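Local coordinates for diacylglycerol lipase (Aspergillus oryzae, PDB 5XK2), which probably hydrolyses mono- and diacylglycerols, as a class 3 lipase of the alpha/beta-hydrolase clan, at residues L110-F120 / P181-F191; V219-I227 / V240-G251. One frame throughout, in Å; residues are numbered along the deposited sequence.

Overall arrangement
Contact 1 (110-120 with 181-191) comes first along the chain and closes before contact 2 (219-227 with 240-251) opens. Their centres lie about 17 Å apart. Contact 2 is at an edge of the mixed eight-stranded sheet, where strand 240-243 is one of the two outermost strands within the chain. Contact 1 pairs strand 116-117 with the loop before helix 186-195, close to helix 154-168. The two touch directly. A184 meets V219 through a probable backbone hydrogen bond, and Y246 packs on E190. Helix 186-195 therefore touches both the disulfide turn of contact 1 and the chain around V219 and Y246.

Contact 1. Residues L110-F120 / P181-F191; sequences LCDGCKAELGF and PRVANKPLAEF
N185 OD1 is gripped by two backbone N-H groups, K115 N at 3.0 Å and L188 N at 3.1 Å. They reach the oxygen from opposite faces of the amide plane. L188 N makes the N-cap bond of helix 186-195. K115 N sits well above the carbonyl plane, 57° out of it. The amide nitrogen is used too: N185 ND2 donates to G113 O at 3.0 Å, almost straight and in the plane of both groups. With CG between its backbone N and carbonyl carbon (chi1 71°), N185 turns its amide to the loop. Three bonds fix the rotation of the amide, to K115 N, L188 N and G113 O, two of them across the contact. Separately, the backbone N of N185 donates to K115 O. The chains continue side by side through a single beta bridge, A116 with A184. E117 N donates to V183 O at 2.8 Å. E117 is itself an N-cap, its OE2 accepting from F120 N. Beyond the bridge, the F120 ring meets P181 and V183 CG1 obliquely. F120 also touches A157 and L161 of helix 154-168, so this end joins the core.

At the other end, the type II turn from C111 to C114 is closed by their disulfide and rests on helix 186-195. P187 CG lies near G113 O. C114 CB packs against L188 CB, and L188 CD2 comes to A116 CB. L188 CD1 touches both C111 SG and L110 CD1. The F191 ring, its CG anti to the backbone N (chi1 -179°), turns one face to C111 CB in a CH-pi contact, offset toward the rim. The sulfur of the same residue also meets the ring: C111 SG lies obliquely, 3.9 Å from the centroid of the F191 ring.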
loop_
_atom_site.group_PDB
_atom_site.type_symbol
_atom_site.label_atom_id
_atom_site.label_comp_id
_atom_site.label_asym_id
_atom_site.label_seq_id
_atom_site.Cartn_x
_atom_site.Cartn_y
_atom_site.Cartn_z
ATOM N N LEU A 110 -0.656 26.769 16.262
ATOM C CA LEU A 110 -0.155 27.693 15.248
ATOM C C LEU A 110 -0.991 28.924 14.937
ATOM O O LEU A 110 -0.451 29.924 14.480
ATOM C CB LEU A 110 0.039 26.936 13.932
ATOM C CG LEU A 110 1.007 25.756 13.999
ATOM C CD1 LEU A 110 1.091 25.049 12.656
ATOM C CD2 LEU A 110 2.383 26.235 14.465
ATOM N N CYS A 111 -2.286 28.870 15.229
ATOM C CA CYS A 111 -3.204 29.949 14.865
ATOM C C CYS A 111 -4.604 29.647 15.374
ATOM O O CYS A 111 -4.906 28.518 15.784
ATOM C CB CYS A 111 -3.229 30.197 13.339
ATOM S SG CYS A 111 -3.210 28.741 12.216
ATOM N N ASP A 112 -5.462 30.664 15.352
ATOM C CA ASP A 112 -6.779 30.534 15.959
ATOM C C ASP A 112 -7.661 29.539 15.198
ATOM O O ASP A 112 -7.927 29.719 14.004
ATOM C CB ASP A 112 -7.484 31.890 16.003
ATOM C CG ASP A 112 -6.784 32.895 16.905
ATOM O OD1 ASP A 112 -5.891 32.500 17.694
ATOM O OD2 ASP A 112 -7.150 34.086 16.825
ATOM N N GLY A 113 -8.132 28.521 15.909
ATOM C CA GLY A 113 -9.012 27.506 15.358
ATOM C C GLY A 113 -8.301 26.539 14.420
ATOM O O GLY A 113 -8.945 25.736 13.739
ATOM N N CYS A 114 -6.976 26.616 14.391
ATOM C CA CYS A 114 -6.209 25.799 13.447
ATOM C C CYS A 114 -6.051 24.377 13.959
ATOM O O CYS A 114 -5.846 24.149 15.156
ATOM C CB CYS A 114 -4.858 26.453 13.186
ATOM S SG CYS A 114 -5.088 28.003 12.255
ATOM N N LYS A 115 -6.196 23.403 13.057
ATOM C CA LYS A 115 -6.066 21.999 13.419
ATOM C C LYS A 115 -5.270 21.302 12.334
ATOM O O LYS A 115 -5.397 21.651 11.168
ATOM C CB LYS A 115 -7.427 21.311 13.575
ATOM C CG LYS A 115 -8.371 22.009 14.560
ATOM C CD LYS A 115 -7.980 21.734 15.983
ATOM C CE LYS A 115 -8.678 20.488 16.470
ATOM N NZ LYS A 115 -10.082 20.477 15.973
ATOM N N ALA A 116 -4.447 20.341 12.737
ATOM C CA ALA A 116 -3.603 19.579 11.818
ATOM C C ALA A 116 -3.850 18.095 11.963
ATOM O O ALA A 116 -4.351 17.635 12.989
ATOM C CB ALA A 116 -2.128 19.877 12.071
ATOM N N GLU A 117 -3.478 17.337 10.936
ATOM C CA GLU A 117 -3.571 15.882 10.990
ATOM C C GLU A 117 -2.653 15.367 12.105
ATOM O O GLU A 117 -1.474 15.693 12.123
ATOM C CB GLU A 117 -3.168 15.284 9.629
ATOM C CG GLU A 117 -3.849 13.977 9.285
ATOM C CD GLU A 117 -3.120 12.760 9.826
ATOM O OE1 GLU A 117 -3.752 11.689 9.906
ATOM O OE2 GLU A 117 -1.920 12.863 10.154
ATOM N N LEU A 118 -3.193 14.575 13.032
ATOM C CA LEU A 118 -2.440 14.177 14.222
ATOM C C LEU A 118 -1.173 13.394 13.894
ATOM O O LEU A 118 -0.105 13.651 14.463
ATOM C CB LEU A 118 -3.323 13.337 15.152
ATOM C CG LEU A 118 -2.582 12.724 16.351
ATOM C CD1 LEU A 118 -2.082 13.788 17.299
ATOM C CD2 LEU A 118 -3.489 11.737 17.064
ATOM N N GLY A 119 -1.287 12.447 12.971
ATOM C CA GLY A 119 -0.147 11.603 12.641
ATOM C C GLY A 119 1.029 12.410 12.119
ATOM O O GLY A 119 2.179 12.228 12.550
ATOM N N PHE A 120 0.757 13.291 11.163
ATOM C CA PHE A 120 1.827 14.075 10.545
ATOM C C PHE A 120 2.388 15.099 11.527
ATOM O O PHE A 120 3.604 15.359 11.549
ATOM C CB PHE A 120 1.324 14.790 9.287
ATOM C CG PHE A 120 0.872 13.869 8.196
ATOM C CD1 PHE A 120 1.666 12.799 7.786
ATOM C CD2 PHE A 120 -0.340 14.080 7.563
ATOM C CE1 PHE A 120 1.230 11.952 6.762
ATOM C CE2 PHE A 120 -0.777 13.249 6.548
ATOM C CZ PHE A 120 0.008 12.175 6.153
ATOM N N PRO A 181 -0.438 14.551 0.802
ATOM C CA PRO A 181 -1.753 14.491 1.451
ATOM C C PRO A 181 -2.156 15.850 2.023
ATOM O O PRO A 181 -1.296 16.693 2.262
ATOM C CB PRO A 181 -1.541 13.510 2.609
ATOM C CG PRO A 181 -0.315 12.710 2.247
ATOM C CD PRO A 181 0.546 13.624 1.401
ATOM N N ARG A 182 -3.448 16.035 2.284
ATOM C CA ARG A 182 -3.905 17.175 3.096
ATOM C C ARG A 182 -3.382 17.048 4.534
ATOM O O ARG A 182 -3.190 15.920 5.030
ATOM C CB ARG A 182 -5.425 17.247 3.110
ATOM C CG ARG A 182 -6.025 17.491 1.740
ATOM C CD ARG A 182 -7.528 17.697 1.833
ATOM N NE ARG A 182 -8.094 17.972 0.505
ATOM C CZ ARG A 182 -8.711 17.077 -0.260
ATOM N NH1 ARG A 182 -8.872 15.817 0.157
ATOM N NH2 ARG A 182 -9.186 17.449 -1.456
ATOM N N VAL A 183 -3.007 18.181 5.129
ATOM C CA VAL A 183 -2.613 18.221 6.539
ATOM C C VAL A 183 -3.427 19.093 7.476
ATOM O O VAL A 183 -3.238 19.031 8.682
ATOM C CB VAL A 183 -1.151 18.642 6.664
ATOM C CG1 VAL A 183 -0.282 17.655 5.876
ATOM C CG2 VAL A 183 -0.933 20.067 6.127
ATOM N N ALA A 184 -4.309 19.917 6.929
ATOM C CA ALA A 184 -4.819 21.072 7.663
ATOM C C ALA A 184 -6.327 21.217 7.542
ATOM O O ALA A 184 -6.904 20.872 6.520
ATOM C CB ALA A 184 -4.138 22.358 7.146
ATOM N N ASN A 185 -6.965 21.760 8.573
ATOM C CA ASN A 185 -8.355 22.195 8.422
ATOM C C ASN A 185 -8.378 23.549 7.713
ATOM O O ASN A 185 -7.319 24.054 7.314
ATOM C CB ASN A 185 -9.089 22.228 9.781
ATOM C CG ASN A 185 -8.625 23.350 10.715
ATOM O OD1 ASN A 185 -7.599 24.001 10.513
ATOM N ND2 ASN A 185 -9.401 23.562 11.788
ATOM N N LYS A 186 -9.553 24.141 7.506
ATOM C CA LYS A 186 -9.567 25.342 6.661
ATOM C C LYS A 186 -8.776 26.515 7.279
ATOM O O LYS A 186 -7.964 27.120 6.583
ATOM C CB LYS A 186 -11.013 25.783 6.307
ATOM C CG LYS A 186 -11.049 26.676 5.051
ATOM C CD LYS A 186 -12.475 26.907 4.521
ATOM C CE LYS A 186 -12.446 27.447 3.088
ATOM N NZ LYS A 186 -13.801 27.456 2.456
ATOM N N PRO A 187 -8.988 26.845 8.577
ATOM C CA PRO A 187 -8.200 27.956 9.140
ATOM C C PRO A 187 -6.688 27.733 9.032
ATOM O O PRO A 187 -5.961 28.674 8.696
ATOM C CB PRO A 187 -8.638 27.986 10.619
ATOM C CG PRO A 187 -9.995 27.411 10.607
ATOM C CD PRO A 187 -10.008 26.363 9.533
ATOM N N LEU A 188 -6.223 26.511 9.265
ATOM C CA LEU A 188 -4.781 26.262 9.162
ATOM C C LEU A 188 -4.314 26.328 7.713
ATOM O O LEU A 188 -3.236 26.851 7.420
ATOM C CB LEU A 188 -4.410 24.913 9.777
ATOM C CG LEU A 188 -2.921 24.565 9.697
ATOM C CD1 LEU A 188 -2.067 25.681 10.327
ATOM C CD2 LEU A 188 -2.611 23.206 10.374
ATOM N N ALA A 189 -5.114 25.802 6.793
ATOM C CA ALA A 189 -4.699 25.881 5.391
ATOM C C ALA A 189 -4.628 27.328 4.923
ATOM O O ALA A 189 -3.720 27.682 4.186
ATOM C CB ALA A 189 -5.633 25.088 4.500
ATOM N N GLU A 190 -5.559 28.176 5.375
ATOM C CA GLU A 190 -5.493 29.598 5.008
ATOM C C GLU A 190 -4.264 30.267 5.616
ATOM O O GLU A 190 -3.588 31.065 4.969
ATOM C CB GLU A 190 -6.770 30.347 5.448
ATOM C CG GLU A 190 -8.031 29.760 4.788
ATOM C CD GLU A 190 -9.317 30.474 5.192
ATOM O OE1 GLU A 190 -9.237 31.581 5.766
ATOM O OE2 GLU A 190 -10.397 29.904 4.924
ATOM N N PHE A 191 -3.969 29.936 6.867
ATOM C CA PHE A 191 -2.777 30.471 7.518
ATOM C C PHE A 191 -1.496 30.106 6.761
ATOM O O PHE A 191 -0.670 30.982 6.471
ATOM C CB PHE A 191 -2.714 29.960 8.962
ATOM C CG PHE A 191 -1.531 30.464 9.743
ATOM C CD1 PHE A 191 -1.440 31.794 10.118
ATOM C CD2 PHE A 191 -0.523 29.597 10.120
ATOM C CE1 PHE A 191 -0.349 32.253 10.858
ATOM C CE2 PHE A 191 0.577 30.048 10.850
ATOM C CZ PHE A 191 0.666 31.371 11.216
#

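Contact 2. Residues V219-I227 / V240-G251; sequences VHISPEYYI and VTVLDGYVNFKG
In the backbone, E224 N donates to L243 O at 2.8 Å, and L243 N returns a bond to E224 O. Y226 N and T241 O make the next link, with T241 N bonded to Y226 O. E224-L243 and Y226-T241 are the hydrogen-bonded pairs; Y225-V242 and I227-V240 are the non-hydrogen-bonded ones. A water adds to this, donating to Y226 O and lying 2.7 Å from T241 OG1. Further back, H220 N donates to Y246 O. G245 N makes a weak bond to S222 OG, which stands anti to its own backbone N (chi1 167°). The peptide before P223 is cis, and strand 224-227 starts right after it.

The two strands run antiparallel at 152° between their directions and form an edge of the mixed eight-stranded sheet of the alpha/beta-hydrolase fold. Strand 240-243 is one of its two outermost strands within the chain, and strand 198-203 continues the sheet inward from 224-227.

Apolar contacts fall on both faces. On one, Y225 lies alongside V242: CG1 of V242 stands above one face of the ring, offset toward its rim, and Y225 CE2 is 3.6 Å from V242 CG2. V240 CG1 meets the same ring at its edge, and V242 CG1 also packs on P223 CB. On the other face, Y226 CB meets L243 CD1. The Y226 ring is covered by G251, whose CA sits over the ring centre, 3.7 Å from the centroid, in a CH-pi contact.

Within 240-251, N248 bridges the turn: ND2 donates to D244 O, and OD1 accepts from K250 N in an Asx turn. E224 OE2, at the end of an extended chain, accepts from T202 OG1 and N252 N, beside G251 CA at 3.7 Å.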
loop_
_atom_site.group_PDB
_atom_site.type_symbol
_atom_site.label_atom_id
_atom_site.label_comp_id
_atom_site.label_asym_id
_atom_site.label_seq_id
_atom_site.Cartn_x
_atom_site.Cartn_y
_atom_site.Cartn_z
ATOM N N VAL A 219 -8.663 20.585 4.188
ATOM C CA VAL A 219 -8.573 21.232 2.890
ATOM C C VAL A 219 -7.098 21.275 2.507
ATOM O O VAL A 219 -6.264 20.786 3.256
ATOM C CB VAL A 219 -9.200 22.640 2.905
ATOM C CG1 VAL A 219 -10.670 22.543 3.266
ATOM C CG2 VAL A 219 -8.489 23.505 3.875
ATOM N N HIS A 220 -6.766 21.820 1.338
ATOM C CA HIS A 220 -5.357 21.881 0.923
ATOM C C HIS A 220 -4.796 23.283 1.044
ATOM O O HIS A 220 -5.513 24.282 0.896
ATOM C CB HIS A 220 -5.181 21.439 -0.547
ATOM C CG HIS A 220 -4.801 20.007 -0.738
ATOM N ND1 HIS A 220 -3.641 19.468 -0.216
ATOM C CD2 HIS A 220 -5.379 19.019 -1.466
ATOM C CE1 HIS A 220 -3.542 18.205 -0.579
ATOM N NE2 HIS A 220 -4.580 17.904 -1.351
ATOM N N ILE A 221 -3.492 23.355 1.296
ATOM C CA ILE A 221 -2.722 24.558 1.078
ATOM C C ILE A 221 -2.812 24.943 -0.394
ATOM O O ILE A 221 -2.800 24.075 -1.272
ATOM C CB ILE A 221 -1.252 24.326 1.481
ATOM C CG1 ILE A 221 -1.183 24.031 2.977
ATOM C CG2 ILE A 221 -0.363 25.503 1.090
ATOM C CD1 ILE A 221 0.071 23.211 3.370
ATOM N N SER A 222 -2.921 26.240 -0.657
ATOM C CA SER A 222 -3.004 26.761 -2.011
ATOM C C SER A 222 -1.725 27.554 -2.335
ATOM O O SER A 222 -1.100 28.115 -1.437
ATOM C CB SER A 222 -4.265 27.644 -2.123
ATOM O OG SER A 222 -4.255 28.410 -3.313
ATOM N N PRO A 223 -1.312 27.600 -3.612
ATOM C CA PRO A 223 -1.971 26.959 -4.761
ATOM C C PRO A 223 -1.551 25.515 -4.980
ATOM O O PRO A 223 -0.652 24.996 -4.321
ATOM C CB PRO A 223 -1.498 27.816 -5.947
ATOM C CG PRO A 223 -0.107 28.240 -5.536
ATOM C CD PRO A 223 -0.191 28.457 -4.030
ATOM N N GLU A 224 -2.189 24.896 -5.961
ATOM C CA GLU A 224 -1.839 23.554 -6.420
ATOM C C GLU A 224 -1.041 23.680 -7.703
ATOM O O GLU A 224 -1.488 24.353 -8.639
ATOM C CB GLU A 224 -3.109 22.729 -6.663
ATOM C CG GLU A 224 -2.873 21.351 -7.345
ATOM C CD GLU A 224 -4.189 20.636 -7.692
ATOM O OE1 GLU A 224 -5.278 21.122 -7.321
ATOM O OE2 GLU A 224 -4.142 19.585 -8.353
ATOM N N TYR A 225 0.116 23.025 -7.768
ATOM C CA TYR A 225 0.837 22.931 -9.035
ATOM C C TYR A 225 0.502 21.576 -9.589
ATOM O O TYR A 225 1.063 20.561 -9.175
ATOM C CB TYR A 225 2.359 23.110 -8.820
ATOM C CG TYR A 225 2.714 24.533 -8.450
ATOM C CD1 TYR A 225 2.580 24.996 -7.137
ATOM C CD2 TYR A 225 3.137 25.428 -9.424
ATOM C CE1 TYR A 225 2.877 26.303 -6.813
ATOM C CE2 TYR A 225 3.427 26.746 -9.103
ATOM C CZ TYR A 225 3.299 27.170 -7.789
ATOM O OH TYR A 225 3.592 28.495 -7.453
ATOM N N TYR A 226 -0.399 21.579 -10.573
ATOM C CA TYR A 226 -1.002 20.355 -11.093
ATOM C C TYR A 226 -0.240 19.920 -12.328
ATOM O O TYR A 226 -0.261 20.605 -13.359
ATOM C CB TYR A 226 -2.475 20.633 -11.409
ATOM C CG TYR A 226 -3.273 19.521 -12.041
ATOM C CD1 TYR A 226 -3.204 18.202 -11.567
ATOM C CD2 TYR A 226 -4.146 19.809 -13.086
ATOM C CE1 TYR A 226 -3.986 17.201 -12.147
ATOM C CE2 TYR A 226 -4.925 18.828 -13.653
ATOM C CZ TYR A 226 -4.841 17.531 -13.188
ATOM O OH TYR A 226 -5.643 16.580 -13.786
ATOM N N ILE A 227 0.460 18.797 -12.210
ATOM C CA ILE A 227 1.290 18.277 -13.296
ATOM C C ILE A 227 0.478 17.296 -14.118
ATOM O O ILE A 227 -0.074 16.344 -13.575
ATOM C CB ILE A 227 2.539 17.543 -12.774
ATOM C CG1 ILE A 227 3.342 18.422 -11.817
ATOM C CG2 ILE A 227 3.398 17.041 -13.953
ATOM C CD1 ILE A 227 4.289 17.585 -10.951
ATOM N N VAL A 240 2.259 22.055 -16.466
ATOM C CA VAL A 240 2.075 22.426 -15.065
ATOM C C VAL A 240 1.093 23.589 -15.002
ATOM O O VAL A 240 1.313 24.635 -15.620
ATOM C CB VAL A 240 3.387 22.832 -14.376
ATOM C CG1 VAL A 240 3.158 23.084 -12.868
ATOM C CG2 VAL A 240 4.451 21.743 -14.549
ATOM N N THR A 241 0.017 23.390 -14.259
ATOM C CA THR A 241 -1.058 24.378 -14.162
ATOM C C THR A 241 -1.223 24.824 -12.721
ATOM O O THR A 241 -1.318 23.979 -11.838
ATOM C CB THR A 241 -2.371 23.781 -14.680
ATOM O OG1 THR A 241 -2.193 23.386 -16.054
ATOM C CG2 THR A 241 -3.478 24.783 -14.583
ATOM N N VAL A 242 -1.226 26.138 -12.486
ATOM C CA VAL A 242 -1.324 26.667 -11.119
ATOM C C VAL A 242 -2.781 26.964 -10.802
ATOM O O VAL A 242 -3.432 27.747 -11.509
ATOM C CB VAL A 242 -0.465 27.942 -10.939
ATOM C CG1 VAL A 242 -0.377 28.314 -9.477
ATOM C CG2 VAL A 242 0.938 27.707 -11.479
ATOM N N LEU A 243 -3.308 26.319 -9.760
ATOM C CA LEU A 243 -4.719 26.450 -9.420
ATOM C C LEU A 243 -4.858 26.902 -7.985
ATOM O O LEU A 243 -4.444 26.178 -7.076
ATOM C CB LEU A 243 -5.446 25.121 -9.605
ATOM C CG LEU A 243 -5.367 24.553 -11.009
ATOM C CD1 LEU A 243 -5.814 23.094 -11.038
ATOM C CD2 LEU A 243 -6.250 25.395 -11.942
ATOM N N ASP A 244 -5.428 28.080 -7.744
ATOM C CA ASP A 244 -5.522 28.471 -6.334
ATOM C C ASP A 244 -6.902 28.150 -5.763
ATOM O O ASP A 244 -7.779 27.660 -6.481
ATOM C CB ASP A 244 -5.114 29.940 -6.116
ATOM C CG ASP A 244 -5.978 30.935 -6.833
ATOM O OD1 ASP A 244 -6.889 30.545 -7.587
ATOM O OD2 ASP A 244 -5.711 32.146 -6.639
ATOM N N GLY A 245 -7.080 28.402 -4.465
ATOM C CA GLY A 245 -8.276 27.977 -3.729
ATOM C C GLY A 245 -7.989 26.829 -2.777
ATOM O O GLY A 245 -7.064 26.058 -2.997
ATOM N N TYR A 246 -8.780 26.702 -1.705
ATOM C CA TYR A 246 -8.514 25.678 -0.684
ATOM C C TYR A 246 -9.104 24.312 -1.055
ATOM O O TYR A 246 -8.655 23.244 -0.598
ATOM C CB TYR A 246 -9.025 26.190 0.659
ATOM C CG TYR A 246 -8.299 27.479 0.973
ATOM C CD1 TYR A 246 -6.962 27.441 1.314
ATOM C CD2 TYR A 246 -8.924 28.723 0.863
ATOM C CE1 TYR A 246 -6.247 28.580 1.568
ATOM C CE2 TYR A 246 -8.204 29.908 1.129
ATOM C CZ TYR A 246 -6.856 29.799 1.491
ATOM O OH TYR A 246 -6.048 30.873 1.778
ATOM N N VAL A 247 -10.097 24.378 -1.924
ATOM C CA VAL A 247 -10.687 23.221 -2.570
ATOM C C VAL A 247 -10.814 23.624 -4.022
ATOM O O VAL A 247 -11.403 24.664 -4.321
ATOM C CB VAL A 247 -12.048 22.851 -1.986
ATOM C CG1 VAL A 247 -12.606 21.606 -2.699
ATOM C CG2 VAL A 247 -11.914 22.608 -0.483
ATOM N N ASN A 248 -10.218 22.857 -4.923
ATOM C CA ASN A 248 -10.307 23.203 -6.345
ATOM C C ASN A 248 -10.586 21.956 -7.143
ATOM O O ASN A 248 -9.797 21.012 -7.101
ATOM C CB ASN A 248 -9.015 23.881 -6.829
ATOM C CG ASN A 248 -9.168 24.539 -8.204
ATOM O OD1 ASN A 248 -9.644 23.919 -9.146
ATOM N ND2 ASN A 248 -8.755 25.796 -8.316
ATOM N N PHE A 249 -11.715 21.924 -7.840
ATOM C CA PHE A 249 -12.102 20.702 -8.539
ATOM C C PHE A 249 -11.504 20.567 -9.940
ATOM O O PHE A 249 -11.788 19.581 -10.645
ATOM C CB PHE A 249 -13.636 20.628 -8.637
ATOM C CG PHE A 249 -14.328 20.607 -7.306
ATOM C CD1 PHE A 249 -13.904 19.747 -6.304
ATOM C CD2 PHE A 249 -15.383 21.459 -7.050
ATOM C CE1 PHE A 249 -14.544 19.724 -5.061
ATOM C CE2 PHE A 249 -16.026 21.440 -5.802
ATOM C CZ PHE A 249 -15.595 20.573 -4.815
ATOM N N LYS A 250 -10.694 21.530 -10.380
ATOM C CA LYS A 250 -10.192 21.477 -11.763
ATOM C C LYS A 250 -8.804 20.858 -11.887
ATOM O O LYS A 250 -8.283 20.717 -12.983
ATOM C CB LYS A 250 -10.187 22.886 -12.379
ATOM C CG LYS A 250 -11.577 23.501 -12.475
ATOM C CD LYS A 250 -12.486 22.678 -13.367
ATOM C CE LYS A 250 -13.909 23.280 -13.357
ATOM N NZ LYS A 250 -14.717 22.837 -14.518
ATOM N N GLY A 251 -8.189 20.535 -10.756
ATOM C CA GLY A 251 -6.928 19.804 -10.730
ATOM C C GLY A 251 -7.108 18.374 -10.245
ATOM O O GLY A 251 -8.089 17.690 -10.547
HETATM O O HOH W 1 -1.347 20.860 -15.920
#